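Local coordinates for dipeptide transport protein DPPA (Bacillus subtilis, PDB 1HI9) that hydrolyses the N-terminal residue from peptides containing D-amino acids, as a zinc-dependent, self-compartmentalizing aminopeptidase built as a homodecamer, at residues M1-I12 and T94-H104; D81-E89 and L255-V263. All blocks are in the same frame, centred on the assembly; numbering follows the deposited sequence.

Following the chain from the N terminus shows how two distant pairings can share one active-site region. Strand 2-7 opens the protein, and contact 1 closes a loop of 81 residues when strand 97-103 comes to lie parallel beside it in the centre of the mixed sheet. Within that loop lies the irregular segment 81-89, whose own partner, helix 254-268, comes some 165 residues later; contact 2 therefore crosses contact 1 along the chain. The two meet directly, since Tyr4 OH and Ser6 OG probably bond to Glu89 O and Met87 O. Together they tie the zinc-bearing sheet, through this loop, to the C-terminal helix.

Contact 1 of 2, residues M1-I12 and T94-H104; sequences MKLYMSVDMEGI and TFRGALFLGYH. With ZN (zinc ion), chain F; ZN (zinc ion), chain G.
With CG anti to the backbone carbonyl carbon (chi1 -65°) and a bend at chi3, Lys2 carries its CE over one face of the Phe95 ring, 4.0 Å from the centroid, and its NZ on to Thr94 OG1 at 2.8 Å, a hydroxyl that Asp92 also holds. NZ makes an off-centre cation-pi contact with the same ring. On the opposite face Tyr4, whose ring swings out with CG anti to N (chi1 -178°), presents its edge in a T-shaped pair, planes at 82°; its hydroxyl is hydrogen-bonded to the backbone O of Glu89. Were Lys2 cut back to alanine, Thr94 OG1 would probably lose its ammonium partner and the Phe95 face its alkyl cover.

From here on the two strands run parallel, joined by a ladder in which Tyr4 and Ser6 each use both N and O, as in Leu101 N to Ser6 O at 2.8 Å. Met5, Val7, Leu99 and Leu101 share one side of the sheet, where Met5 CE lies 3.6 Å from Leu101 CD1. On the other side, Ser6 OG and Tyr103 OH share a 2.7 Å hydrogen bond, OG lying at the edge of the tyrosine ring and in its plane.

Just past the strand ends, three side chains become metal ligands. Asp8 bridges two zinc ions, OD2 to one at 2.0 Å and OD1 to the other at 2.3 Å. His104 NE2 binds the first zinc ion at 1.9 Å, while Glu10 OE1 binds the second; Glu133 adds a ligand to the first and His60 to the second, and one water is bound to both. Acidic and imidazole ligands at the C-terminal ends of adjacent parallel strands thus build a dinuclear centre whose bridging water is probably polarised by both zinc ions, consistent with a hydrolytic metallopeptidase.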
loop_
_atom_site.group_PDB
_atom_site.type_symbol
_atom_site.label_atom_id
_atom_site.label_comp_id
_atom_site.label_asym_id
_atom_site.label_seq_id
_atom_site.Cartn_x
_atom_site.Cartn_y
_atom_site.Cartn_z
ATOM N N MET A 1 -20.163 -18.751 46.715
ATOM C CA MET A 1 -19.347 -19.753 45.969
ATOM C C MET A 1 -18.691 -19.088 44.761
ATOM O O MET A 1 -19.324 -18.305 44.057
ATOM C CB MET A 1 -20.237 -20.927 45.530
ATOM C CG MET A 1 -21.426 -20.545 44.656
ATOM S SD MET A 1 -22.648 -21.882 44.428
ATOM C CE MET A 1 -21.904 -22.824 43.092
ATOM N N LYS A 2 -17.415 -19.391 44.542
ATOM C CA LYS A 2 -16.670 -18.824 43.421
ATOM C C LYS A 2 -16.795 -19.674 42.161
ATOM O O LYS A 2 -16.596 -20.888 42.190
ATOM C CB LYS A 2 -15.189 -18.676 43.781
ATOM C CG LYS A 2 -14.921 -17.676 44.885
ATOM C CD LYS A 2 -13.473 -17.712 45.348
ATOM C CE LYS A 2 -12.506 -17.199 44.298
ATOM N NZ LYS A 2 -11.122 -17.194 44.840
ATOM N N LEU A 3 -17.127 -19.023 41.053
ATOM C CA LEU A 3 -17.266 -19.707 39.782
ATOM C C LEU A 3 -16.237 -19.160 38.786
ATOM O O LEU A 3 -16.052 -17.948 38.664
ATOM C CB LEU A 3 -18.693 -19.523 39.259
ATOM C CG LEU A 3 -19.172 -20.242 37.990
ATOM C CD1 LEU A 3 -18.778 -19.439 36.788
ATOM C CD2 LEU A 3 -18.604 -21.650 37.919
ATOM N N TYR A 4 -15.548 -20.067 38.100
ATOM C CA TYR A 4 -14.539 -19.696 37.113
ATOM C C TYR A 4 -15.091 -19.828 35.702
ATOM O O TYR A 4 -15.710 -20.838 35.361
ATOM C CB TYR A 4 -13.316 -20.597 37.218
ATOM C CG TYR A 4 -12.215 -20.219 36.247
ATOM C CD1 TYR A 4 -11.337 -19.166 36.534
ATOM C CD2 TYR A 4 -12.058 -20.899 35.036
ATOM C CE1 TYR A 4 -10.325 -18.801 35.641
ATOM C CE2 TYR A 4 -11.053 -20.541 34.134
ATOM C CZ TYR A 4 -10.190 -19.496 34.444
ATOM O OH TYR A 4 -9.171 -19.163 33.578
ATOM N N MET A 5 -14.835 -18.819 34.874
ATOM C CA MET A 5 -15.307 -18.831 33.494
ATOM C C MET A 5 -14.194 -18.632 32.473
ATOM O O MET A 5 -13.398 -17.703 32.570
ATOM C CB MET A 5 -16.369 -17.752 33.277
ATOM C CG MET A 5 -17.783 -18.191 33.584
ATOM S SD MET A 5 -19.007 -16.908 33.226
ATOM C CE MET A 5 -18.911 -16.806 31.459
ATOM N N SER A 6 -14.143 -19.526 31.496
ATOM C CA SER A 6 -13.167 -19.440 30.423
ATOM C C SER A 6 -14.008 -19.196 29.187
ATOM O O SER A 6 -14.846 -20.028 28.832
ATOM C CB SER A 6 -12.394 -20.743 30.275
ATOM O OG SER A 6 -11.528 -20.684 29.154
ATOM N N VAL A 7 -13.798 -18.056 28.535
ATOM C CA VAL A 7 -14.579 -17.732 27.351
ATOM C C VAL A 7 -13.770 -17.662 26.059
ATOM O O VAL A 7 -12.881 -16.822 25.914
ATOM C CB VAL A 7 -15.318 -16.382 27.515
ATOM C CG1 VAL A 7 -16.349 -16.221 26.404
ATOM C CG2 VAL A 7 -15.983 -16.310 28.881
ATOM N N ASP A 8 -14.098 -18.552 25.124
ATOM C CA ASP A 8 -13.455 -18.592 23.817
ATOM C C ASP A 8 -14.429 -17.914 22.848
ATOM O O ASP A 8 -15.516 -17.493 23.255
ATOM C CB ASP A 8 -13.209 -20.043 23.392
ATOM C CG ASP A 8 -11.980 -20.196 22.520
ATOM O OD1 ASP A 8 -11.401 -19.173 22.107
ATOM O OD2 ASP A 8 -11.591 -21.345 22.241
ATOM N N MET A 9 -14.061 -17.818 21.574
ATOM C CA MET A 9 -14.931 -17.153 20.594
ATOM C C MET A 9 -15.575 -17.998 19.502
ATOM O O MET A 9 -16.729 -17.768 19.155
ATOM C CB MET A 9 -14.166 -16.035 19.890
ATOM C CG MET A 9 -14.567 -14.647 20.313
ATOM S SD MET A 9 -13.853 -13.417 19.252
ATOM C CE MET A 9 -15.289 -12.547 18.729
ATOM N N GLU A 10 -14.826 -18.943 18.938
ATOM C CA GLU A 10 -15.339 -19.757 17.843
ATOM C C GLU A 10 -16.677 -20.423 18.119
ATOM O O GLU A 10 -17.484 -20.612 17.208
ATOM C CB GLU A 10 -14.320 -20.820 17.437
ATOM C CG GLU A 10 -13.067 -20.270 16.776
ATOM C CD GLU A 10 -12.050 -19.745 17.773
ATOM O OE1 GLU A 10 -12.334 -19.781 18.986
ATOM O OE2 GLU A 10 -10.963 -19.303 17.343
ATOM N N GLY A 11 -16.910 -20.775 19.373
ATOM C CA GLY A 11 -18.151 -21.420 19.732
ATOM C C GLY A 11 -19.263 -20.468 20.124
ATOM O O GLY A 11 -20.368 -20.904 20.421
ATOM N N ILE A 12 -18.991 -19.165 20.133
ATOM C CA ILE A 12 -20.021 -18.201 20.489
ATOM C C ILE A 12 -21.172 -18.330 19.507
ATOM O O ILE A 12 -20.983 -18.676 18.330
ATOM C CB ILE A 12 -19.485 -16.765 20.460
ATOM C CG1 ILE A 12 -18.458 -16.586 21.569
ATOM C CG2 ILE A 12 -20.619 -15.778 20.628
ATOM C CD1 ILE A 12 -18.988 -16.863 22.955
ATOM N N THR A 94 -9.722 -22.841 44.908
ATOM C CA THR A 94 -10.706 -22.112 45.696
ATOM C C THR A 94 -12.019 -21.920 44.936
ATOM O O THR A 94 -12.930 -21.263 45.429
ATOM C CB THR A 94 -10.176 -20.726 46.102
ATOM O OG1 THR A 94 -10.229 -19.846 44.971
ATOM C CG2 THR A 94 -8.734 -20.836 46.582
ATOM N N PHE A 95 -12.110 -22.481 43.735
ATOM C CA PHE A 95 -13.320 -22.355 42.944
ATOM C C PHE A 95 -14.223 -23.580 43.075
ATOM O O PHE A 95 -13.751 -24.723 43.120
ATOM C CB PHE A 95 -12.984 -22.104 41.465
ATOM C CG PHE A 95 -12.487 -20.714 41.183
ATOM C CD1 PHE A 95 -11.150 -20.381 41.396
ATOM C CD2 PHE A 95 -13.363 -19.725 40.747
ATOM C CE1 PHE A 95 -10.689 -19.080 41.181
ATOM C CE2 PHE A 95 -12.916 -18.419 40.529
ATOM C CZ PHE A 95 -11.573 -18.097 40.748
ATOM N N ARG A 96 -15.524 -23.318 43.143
ATOM C CA ARG A 96 -16.536 -24.356 43.277
ATOM C C ARG A 96 -16.683 -25.116 41.961
ATOM O O ARG A 96 -16.976 -26.310 41.951
ATOM C CB ARG A 96 -17.875 -23.711 43.680
ATOM C CG ARG A 96 -19.110 -24.639 43.752
ATOM C CD ARG A 96 -19.146 -25.612 44.947
ATOM N NE ARG A 96 -18.517 -26.870 44.629
ATOM C CZ ARG A 96 -19.054 -28.078 44.466
ATOM N NH1 ARG A 96 -18.211 -29.044 44.162
ATOM N NH2 ARG A 96 -20.346 -28.358 44.610
ATOM N N GLY A 97 -16.468 -24.422 40.849
ATOM C CA GLY A 97 -16.595 -25.066 39.560
ATOM C C GLY A 97 -16.152 -24.172 38.424
ATOM O O GLY A 97 -15.899 -22.978 38.611
ATOM N N ALA A 98 -16.061 -24.758 37.237
ATOM C CA ALA A 98 -15.646 -24.027 36.060
ATOM C C ALA A 98 -16.713 -24.098 34.984
ATOM O O ALA A 98 -17.456 -25.074 34.899
ATOM C CB ALA A 98 -14.331 -24.585 35.535
ATOM N N LEU A 99 -16.781 -23.046 34.170
ATOM C CA LEU A 99 -17.752 -22.959 33.083
ATOM C C LEU A 99 -17.021 -22.541 31.805
ATOM O O LEU A 99 -16.430 -21.463 31.744
ATOM C CB LEU A 99 -18.827 -21.930 33.439
ATOM C CG LEU A 99 -20.151 -21.953 32.661
ATOM C CD1 LEU A 99 -21.140 -20.960 33.285
ATOM C CD2 LEU A 99 -19.906 -21.602 31.213
ATOM N N PHE A 100 -17.052 -23.403 30.793
ATOM C CA PHE A 100 -16.395 -23.111 29.517
ATOM C C PHE A 100 -17.446 -22.576 28.552
ATOM O O PHE A 100 -18.438 -23.253 28.279
ATOM C CB PHE A 100 -15.753 -24.382 28.943
ATOM C CG PHE A 100 -14.636 -24.944 29.786
ATOM C CD1 PHE A 100 -14.014 -26.137 29.427
ATOM C CD2 PHE A 100 -14.189 -24.285 30.918
ATOM C CE1 PHE A 100 -12.969 -26.654 30.183
ATOM C CE2 PHE A 100 -13.146 -24.797 31.673
ATOM C CZ PHE A 100 -12.536 -25.981 31.305
ATOM N N LEU A 101 -17.218 -21.370 28.037
ATOM C CA LEU A 101 -18.160 -20.707 27.126
ATOM C C LEU A 101 -17.560 -20.428 25.755
ATOM O O LEU A 101 -16.392 -20.063 25.641
ATOM C CB LEU A 101 -18.611 -19.376 27.734
ATOM C CG LEU A 101 -20.081 -18.972 27.682
ATOM C CD1 LEU A 101 -20.189 -17.546 28.189
ATOM C CD2 LEU A 101 -20.649 -19.077 26.284
ATOM N N GLY A 102 -18.378 -20.576 24.721
ATOM C CA GLY A 102 -17.913 -20.326 23.374
ATOM C C GLY A 102 -16.836 -21.283 22.912
ATOM O O GLY A 102 -15.980 -20.922 22.100
ATOM N N TYR A 103 -16.865 -22.506 23.433
ATOM C CA TYR A 103 -15.881 -23.495 23.034
ATOM C C TYR A 103 -16.203 -24.137 21.691
ATOM O O TYR A 103 -17.325 -24.056 21.182
ATOM C CB TYR A 103 -15.729 -24.553 24.124
ATOM C CG TYR A 103 -14.688 -24.173 25.162
ATOM C CD1 TYR A 103 -14.700 -22.915 25.762
ATOM C CD2 TYR A 103 -13.685 -25.058 25.524
ATOM C CE1 TYR A 103 -13.727 -22.550 26.695
ATOM C CE2 TYR A 103 -12.711 -24.705 26.456
ATOM C CZ TYR A 103 -12.734 -23.456 27.033
ATOM O OH TYR A 103 -11.753 -23.118 27.929
ATOM N N HIS A 104 -15.190 -24.776 21.124
ATOM C CA HIS A 104 -15.307 -25.421 19.818
ATOM C C HIS A 104 -14.687 -26.801 19.852
ATOM O O HIS A 104 -14.024 -27.159 20.811
ATOM C CB HIS A 104 -14.592 -24.562 18.765
ATOM C CG HIS A 104 -13.184 -24.219 19.144
ATOM N ND1 HIS A 104 -12.141 -25.114 19.036
ATOM C CD2 HIS A 104 -12.658 -23.095 19.687
ATOM C CE1 HIS A 104 -11.032 -24.559 19.490
ATOM N NE2 HIS A 104 -11.320 -23.333 19.891
HETATM ZN ZN ZN F . -10.248 -22.263 21.051
HETATM ZN ZN ZN G . -10.377 -19.279 20.067
HETATM O O HOH W 1 -21.069 -20.633 23.549
HETATM O O HOH W 2 -8.632 -21.113 20.357
#

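Contact 2 of 2, residues D81-E89 and L255-V263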
loop_
_atom_site.group_PDB
_atom_site.type_symbol
_atom_site.label_atom_id
_atom_site.label_comp_id
_atom_site.label_asym_id
_atom_site.label_seq_id
_atom_site.Cartn_x
_atom_site.Cartn_y
_atom_site.Cartn_z
ATOM N N ASP A 81 -2.894 -11.218 27.129
ATOM C CA ASP A 81 -2.253 -12.488 26.849
ATOM C C ASP A 81 -0.903 -12.650 27.555
ATOM O O ASP A 81 -0.526 -11.850 28.423
ATOM C CB ASP A 81 -2.091 -12.670 25.334
ATOM C CG ASP A 81 -1.104 -11.696 24.727
ATOM O OD1 ASP A 81 -0.898 -10.617 25.316
ATOM O OD2 ASP A 81 -0.539 -12.007 23.652
ATOM N N VAL A 82 -0.177 -13.691 27.167
ATOM C CA VAL A 82 1.101 -14.011 27.769
ATOM C C VAL A 82 0.871 -14.320 29.255
ATOM O O VAL A 82 1.683 -13.968 30.119
ATOM C CB VAL A 82 2.142 -12.858 27.621
ATOM C CG1 VAL A 82 3.536 -13.375 27.964
ATOM C CG2 VAL A 82 2.145 -12.314 26.198
ATOM N N LYS A 83 -0.258 -14.963 29.549
ATOM C CA LYS A 83 -0.583 -15.363 30.918
ATOM C C LYS A 83 0.005 -16.751 31.161
ATOM O O LYS A 83 -0.115 -17.642 30.321
ATOM C CB LYS A 83 -2.095 -15.415 31.136
ATOM C CG LYS A 83 -2.767 -14.070 31.052
ATOM C CD LYS A 83 -4.280 -14.200 31.000
ATOM C CE LYS A 83 -4.722 -14.965 29.762
ATOM N NZ LYS A 83 -6.141 -14.688 29.453
ATOM N N PRO A 84 0.650 -16.948 32.318
ATOM C CA PRO A 84 1.266 -18.229 32.686
ATOM C C PRO A 84 0.427 -19.467 32.309
ATOM O O PRO A 84 0.977 -20.472 31.843
ATOM C CB PRO A 84 1.467 -18.085 34.191
ATOM C CG PRO A 84 1.784 -16.627 34.326
ATOM C CD PRO A 84 0.766 -15.972 33.416
ATOM N N PHE A 85 -0.891 -19.394 32.497
ATOM C CA PHE A 85 -1.745 -20.528 32.167
ATOM C C PHE A 85 -2.827 -20.289 31.113
ATOM O O PHE A 85 -3.866 -20.938 31.116
ATOM C CB PHE A 85 -2.344 -21.144 33.447
ATOM C CG PHE A 85 -1.313 -21.786 34.329
ATOM C CD1 PHE A 85 -0.673 -21.050 35.325
ATOM C CD2 PHE A 85 -0.897 -23.090 34.089
ATOM C CE1 PHE A 85 0.374 -21.603 36.063
ATOM C CE2 PHE A 85 0.145 -23.649 34.818
ATOM C CZ PHE A 85 0.784 -22.906 35.805
ATOM N N SER A 86 -2.550 -19.345 30.219
ATOM C CA SER A 86 -3.408 -19.031 29.086
ATOM C C SER A 86 -4.910 -19.101 29.341
ATOM O O SER A 86 -5.450 -18.288 30.094
ATOM C CB SER A 86 -3.026 -19.956 27.914
ATOM O OG SER A 86 -3.681 -19.607 26.702
ATOM N N MET A 87 -5.575 -20.064 28.699
ATOM C CA MET A 87 -7.015 -20.246 28.826
ATOM C C MET A 87 -7.541 -20.554 30.233
ATOM O O MET A 87 -8.726 -20.359 30.501
ATOM C CB MET A 87 -7.483 -21.329 27.854
ATOM C CG MET A 87 -7.166 -21.014 26.411
ATOM S SD MET A 87 -7.878 -22.186 25.232
ATOM C CE MET A 87 -9.557 -21.624 25.160
ATOM N N VAL A 88 -6.683 -21.040 31.127
ATOM C CA VAL A 88 -7.131 -21.333 32.485
ATOM C C VAL A 88 -6.432 -20.478 33.546
ATOM O O VAL A 88 -6.373 -20.845 34.716
ATOM C CB VAL A 88 -6.982 -22.850 32.835
ATOM C CG1 VAL A 88 -8.080 -23.642 32.143
ATOM C CG2 VAL A 88 -5.609 -23.372 32.408
ATOM N N GLU A 89 -5.911 -19.332 33.122
ATOM C CA GLU A 89 -5.253 -18.402 34.024
ATOM C C GLU A 89 -6.233 -17.940 35.106
ATOM O O GLU A 89 -7.376 -17.574 34.814
ATOM C CB GLU A 89 -4.753 -17.180 33.255
ATOM C CG GLU A 89 -4.134 -16.136 34.153
ATOM C CD GLU A 89 -2.870 -16.643 34.829
ATOM O OE1 GLU A 89 -2.542 -16.139 35.934
ATOM O OE2 GLU A 89 -2.200 -17.537 34.252
ATOM N N LEU A 255 0.326 -29.128 35.380
ATOM C CA LEU A 255 0.679 -27.736 35.199
ATOM C C LEU A 255 1.897 -27.561 34.287
ATOM O O LEU A 255 1.917 -26.665 33.439
ATOM C CB LEU A 255 0.928 -27.060 36.545
ATOM C CG LEU A 255 -0.245 -27.065 37.529
ATOM C CD1 LEU A 255 0.036 -26.056 38.626
ATOM C CD2 LEU A 255 -1.559 -26.708 36.835
ATOM N N GLU A 256 2.910 -28.407 34.454
ATOM C CA GLU A 256 4.095 -28.312 33.616
ATOM C C GLU A 256 3.739 -28.766 32.201
ATOM O O GLU A 256 4.258 -28.244 31.203
ATOM C CB GLU A 256 5.231 -29.185 34.162
ATOM C CG GLU A 256 6.603 -28.743 33.679
ATOM C CD GLU A 256 7.691 -29.785 33.902
ATOM O OE1 GLU A 256 8.880 -29.390 34.006
ATOM O OE2 GLU A 256 7.367 -30.996 33.959
ATOM N N ALA A 257 2.837 -29.736 32.117
ATOM C CA ALA A 257 2.411 -30.264 30.828
ATOM C C ALA A 257 1.686 -29.173 30.049
ATOM O O ALA A 257 1.852 -29.059 28.835
ATOM C CB ALA A 257 1.483 -31.466 31.029
ATOM N N TYR A 258 0.902 -28.365 30.756
ATOM C CA TYR A 258 0.158 -27.302 30.105
ATOM C C TYR A 258 1.110 -26.269 29.531
ATOM O O TYR A 258 1.009 -25.889 28.361
ATOM C CB TYR A 258 -0.808 -26.632 31.088
ATOM C CG TYR A 258 -1.847 -25.773 30.401
ATOM C CD1 TYR A 258 -2.952 -26.343 29.780
ATOM C CD2 TYR A 258 -1.700 -24.395 30.335
ATOM C CE1 TYR A 258 -3.890 -25.561 29.105
ATOM C CE2 TYR A 258 -2.627 -23.602 29.665
ATOM C CZ TYR A 258 -3.720 -24.194 29.053
ATOM O OH TYR A 258 -4.634 -23.413 28.387
ATOM N N GLN A 259 2.048 -25.818 30.352
ATOM C CA GLN A 259 3.017 -24.834 29.885
ATOM C C GLN A 259 3.907 -25.370 28.770
ATOM O O GLN A 259 4.313 -24.619 27.884
ATOM C CB GLN A 259 3.849 -24.321 31.052
ATOM C CG GLN A 259 3.045 -23.387 31.939
ATOM C CD GLN A 259 3.910 -22.608 32.910
ATOM O OE1 GLN A 259 3.513 -21.546 33.399
ATOM N NE2 GLN A 259 5.095 -23.133 33.200
ATOM N N ALA A 260 4.195 -26.666 28.801
ATOM C CA ALA A 260 5.004 -27.254 27.753
ATOM C C ALA A 260 4.204 -27.127 26.458
ATOM O O ALA A 260 4.770 -26.895 25.391
ATOM C CB ALA A 260 5.295 -28.713 28.065
ATOM N N MET A 261 2.883 -27.274 26.557
ATOM C CA MET A 261 2.016 -27.160 25.388
ATOM C C MET A 261 2.106 -25.744 24.832
ATOM O O MET A 261 2.245 -25.553 23.629
ATOM C CB MET A 261 0.567 -27.501 25.768
ATOM C CG MET A 261 -0.459 -27.321 24.653
ATOM S SD MET A 261 -1.046 -25.613 24.520
ATOM C CE MET A 261 -1.871 -25.467 26.099
ATOM N N LEU A 262 2.048 -24.755 25.718
ATOM C CA LEU A 262 2.124 -23.356 25.311
ATOM C C LEU A 262 3.395 -23.055 24.537
ATOM O O LEU A 262 3.354 -22.436 23.471
ATOM C CB LEU A 262 2.041 -22.452 26.535
ATOM C CG LEU A 262 0.696 -22.491 27.275
ATOM C CD1 LEU A 262 0.777 -21.618 28.519
ATOM C CD2 LEU A 262 -0.420 -21.999 26.349
ATOM N N VAL A 263 4.528 -23.486 25.075
ATOM C CA VAL A 263 5.816 -23.270 24.428
ATOM C C VAL A 263 5.961 -24.029 23.106
ATOM O O VAL A 263 6.349 -23.439 22.099
ATOM C CB VAL A 263 6.968 -23.664 25.370
ATOM C CG1 VAL A 263 8.302 -23.544 24.649
ATOM C CG2 VAL A 263 6.950 -22.753 26.588
#
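The C-terminal helix 254-268 packs here against the loop that follows strand 76-80, a helix-on-loop contact made largely by side chains from successive turns of the helix. The loop holds a type I turn from Lys83 to Ser86, and Glu89 steadies it from within, its OE2 accepting Phe85 N at 2.9 Å. Ile177 of a neighbouring subunit packs on Pro84.

Phe85 CE2 comes within 3.9 Å of Leu255 CB, the two side chains crossing at about a right angle, and the carbonyl O of Leu255 lies at the ring edge. One end of the Gln259 amide lies over the rim of a Phe85 face, the planes 18° apart.

Tyr258 gives the helix its largest share of the contact. With CG anti to N (chi1 -165°), its ring lies between Val88 CG2 of the loop, over one face and 4.2 Å from the centroid, and Met261 CE of its own helix, toward the rim of the other. The ring's CE2 approaches Phe85 O at 3.3 Å, and Ser86 CB lies near the ring plane at its edge. A turn further on, Leu262 CD1 lies 3.5 Å from Pro84 O and CD2 3.7 Å from Ser86 CB.

Met87 CB lies 3.6 Å from Tyr258 OH, while its side chain leads away to about 4 Å (nearest atoms) from a zinc ion and touches Glu133, a zinc ligand at the start of helix 133-143. That helix also supplies Asn137, which bonds to Tyr258 OH, and Val140, which packs on the tyrosine. Behind helix 254-268, Ala260 rests on strands 218-223 and 246-250 of the antiparallel sheet.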